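Local coordinates for lysozyme (Meretrix lusoria, PDB 4PJ2), which hydrolyses the beta-1,4 linkages of bacterial peptidoglycan, lysing Gram-positive bacteria, and also cleaves chitin, at residues F1-V6 / S66-Q70. Sequence-based numbering, arbitrary orientation.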
loop_
_atom_site.group_PDB
_atom_site.type_symbol
_atom_site.label_atom_id
_atom_site.label_comp_id
_atom_site.label_asym_id
_atom_site.label_seq_id
_atom_site.Cartn_x
_atom_site.Cartn_y
_atom_site.Cartn_z
ATOM N N PHE D 1 -22.647 -6.557 13.063
ATOM C CA PHE D 1 -21.402 -6.875 12.314
ATOM C C PHE D 1 -20.762 -8.113 12.917
ATOM O O PHE D 1 -21.171 -8.572 13.985
ATOM C CB PHE D 1 -20.427 -5.702 12.386
ATOM C CG PHE D 1 -20.945 -4.433 11.763
ATOM C CD1 PHE D 1 -21.332 -3.368 12.560
ATOM C CD2 PHE D 1 -21.029 -4.300 10.384
ATOM C CE1 PHE D 1 -21.799 -2.202 11.995
ATOM C CE2 PHE D 1 -21.491 -3.136 9.817
ATOM C CZ PHE D 1 -21.866 -2.083 10.622
ATOM N N ALA D 2 -19.763 -8.657 12.231
ATOM C CA ALA D 2 -19.006 -9.782 12.752
ATOM C C ALA D 2 -18.364 -9.397 14.078
ATOM O O ALA D 2 -17.961 -8.254 14.277
ATOM C CB ALA D 2 -17.933 -10.215 11.756
ATOM N N GLY D 3 -18.285 -10.354 14.990
ATOM C CA GLY D 3 -17.617 -10.143 16.259
ATOM C C GLY D 3 -16.115 -10.302 16.122
ATOM O O GLY D 3 -15.610 -10.716 15.074
ATOM N N GLY D 4 -15.394 -9.983 17.189
ATOM C CA GLY D 4 -13.939 -10.034 17.172
ATOM C C GLY D 4 -13.373 -8.939 18.051
ATOM O O GLY D 4 -14.049 -8.456 18.948
ATOM N N ILE D 5 -12.136 -8.528 17.802
ATOM C CA ILE D 5 -11.498 -7.570 18.700
ATOM C C ILE D 5 -11.973 -6.135 18.523
ATOM O O ILE D 5 -11.766 -5.305 19.401
ATOM C CB ILE D 5 -9.968 -7.610 18.600
ATOM C CG1 ILE D 5 -9.469 -7.169 17.227
ATOM C CG2 ILE D 5 -9.483 -9.021 18.952
ATOM C CD1 ILE D 5 -7.959 -7.118 17.159
ATOM N N VAL D 6 -12.603 -5.833 17.394
ATOM C CA VAL D 6 -13.118 -4.489 17.158
ATOM C C VAL D 6 -14.553 -4.408 17.686
ATOM O O VAL D 6 -15.340 -5.307 17.423
ATOM C CB VAL D 6 -13.096 -4.128 15.655
ATOM C CG1 VAL D 6 -13.484 -2.654 15.468
ATOM C CG2 VAL D 6 -11.720 -4.434 15.052
ATOM N N SER D 66 -17.197 -7.022 7.334
ATOM C CA SER D 66 -16.796 -6.722 8.708
ATOM C C SER D 66 -15.970 -7.853 9.328
ATOM O O SER D 66 -15.088 -7.589 10.135
ATOM C CB SER D 66 -18.002 -6.360 9.594
ATOM O OG SER D 66 -18.925 -7.433 9.750
ATOM N N LEU D 67 -16.229 -9.098 8.927
ATOM C CA LEU D 67 -15.385 -10.215 9.350
ATOM C C LEU D 67 -13.972 -9.987 8.836
ATOM O O LEU D 67 -12.992 -10.234 9.537
ATOM C CB LEU D 67 -15.910 -11.550 8.811
ATOM C CG LEU D 67 -15.041 -12.771 9.139
ATOM C CD1 LEU D 67 -14.891 -12.953 10.641
ATOM C CD2 LEU D 67 -15.601 -14.034 8.506
ATOM N N CYS D 68 -13.869 -9.518 7.603
ATOM C CA CYS D 68 -12.574 -9.224 7.025
ATOM C C CYS D 68 -11.854 -8.163 7.858
ATOM O O CYS D 68 -10.682 -8.328 8.187
ATOM C CB CYS D 68 -12.764 -8.775 5.576
ATOM S SG CYS D 68 -11.217 -8.425 4.699
ATOM N N VAL D 69 -12.554 -7.095 8.228
ATOM C CA VAL D 69 -11.978 -6.064 9.076
ATOM C C VAL D 69 -11.531 -6.654 10.417
ATOM O O VAL D 69 -10.414 -6.394 10.868
ATOM C CB VAL D 69 -12.963 -4.901 9.314
ATOM C CG1 VAL D 69 -12.369 -3.882 10.267
ATOM C CG2 VAL D 69 -13.325 -4.240 7.999
ATOM N N GLN D 70 -12.382 -7.467 11.042
ATOM C CA GLN D 70 -12.010 -8.132 12.290
ATOM C C GLN D 70 -10.730 -8.961 12.132
ATOM O O GLN D 70 -9.834 -8.903 12.985
ATOM C CB GLN D 70 -13.144 -9.031 12.792
ATOM C CG GLN D 70 -14.385 -8.290 13.258
ATOM C CD GLN D 70 -14.227 -7.633 14.618
ATOM O OE1 GLN D 70 -13.121 -7.437 15.109
ATOM N NE2 GLN D 70 -15.348 -7.298 15.237
HETATM O O HOH W 1 -10.759 -9.967 15.536
#
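The carboxamide of Gln70 reaches out from helix 62-76 into the N-terminal arm of this invertebrate-type lysozyme and is gripped there by three backbone hydrogen bonds. Its NE2 donates to Ala2 O at 2.9 Å and to Val6 O at 3.0 Å, while OE1 accepts from Val6 N at 2.8 Å. Val6 thus offers both its N-H and its C=O to one amide, a pairing that glutamine, with a donor and an acceptor side by side, suits exactly and that fixes which way round the group lies. Val6 N sits in the carbonyl plane of OE1, on a lone pair; NE2, by contrast, stands above the carbonyl plane of Ala2. A bend at chi2 (-76°) folds the Gln70 chain and brings its amide between Ala2 and Val6, against Gly4. Glycine fits there because its positive phi (146°) would press any CB on the preceding carbonyl O, and the absent side chain would have pointed at OE1. Beside the amide, one water accepts from Ile5 N and donates to Gln70 O.

At the other end, Ser66 OG takes the N-H of Ala2 in a nearly straight bond (173°); its one hydroxyl proton can be shared between the carbonyls of Ser62 and Tyr63, one turn back. Small Ala2 lets the arm come close to the helix, its CB lying 3.5 Å from Leu67 N and touching Leu67 CB. The arm before helix 8-19 is thus pinned to helix 62-76, which also carries substrate-binding Tyr72, its side chain about 7 Å from that of Gln70, and Cys68, disulfide-bonded to Cys48. Farther out, Leu11 packs on Phe1, Val6 and Gln70, and Gln8 accepts from Phe1 N through OE1 while its NE2 gives Ala2 O a second donor.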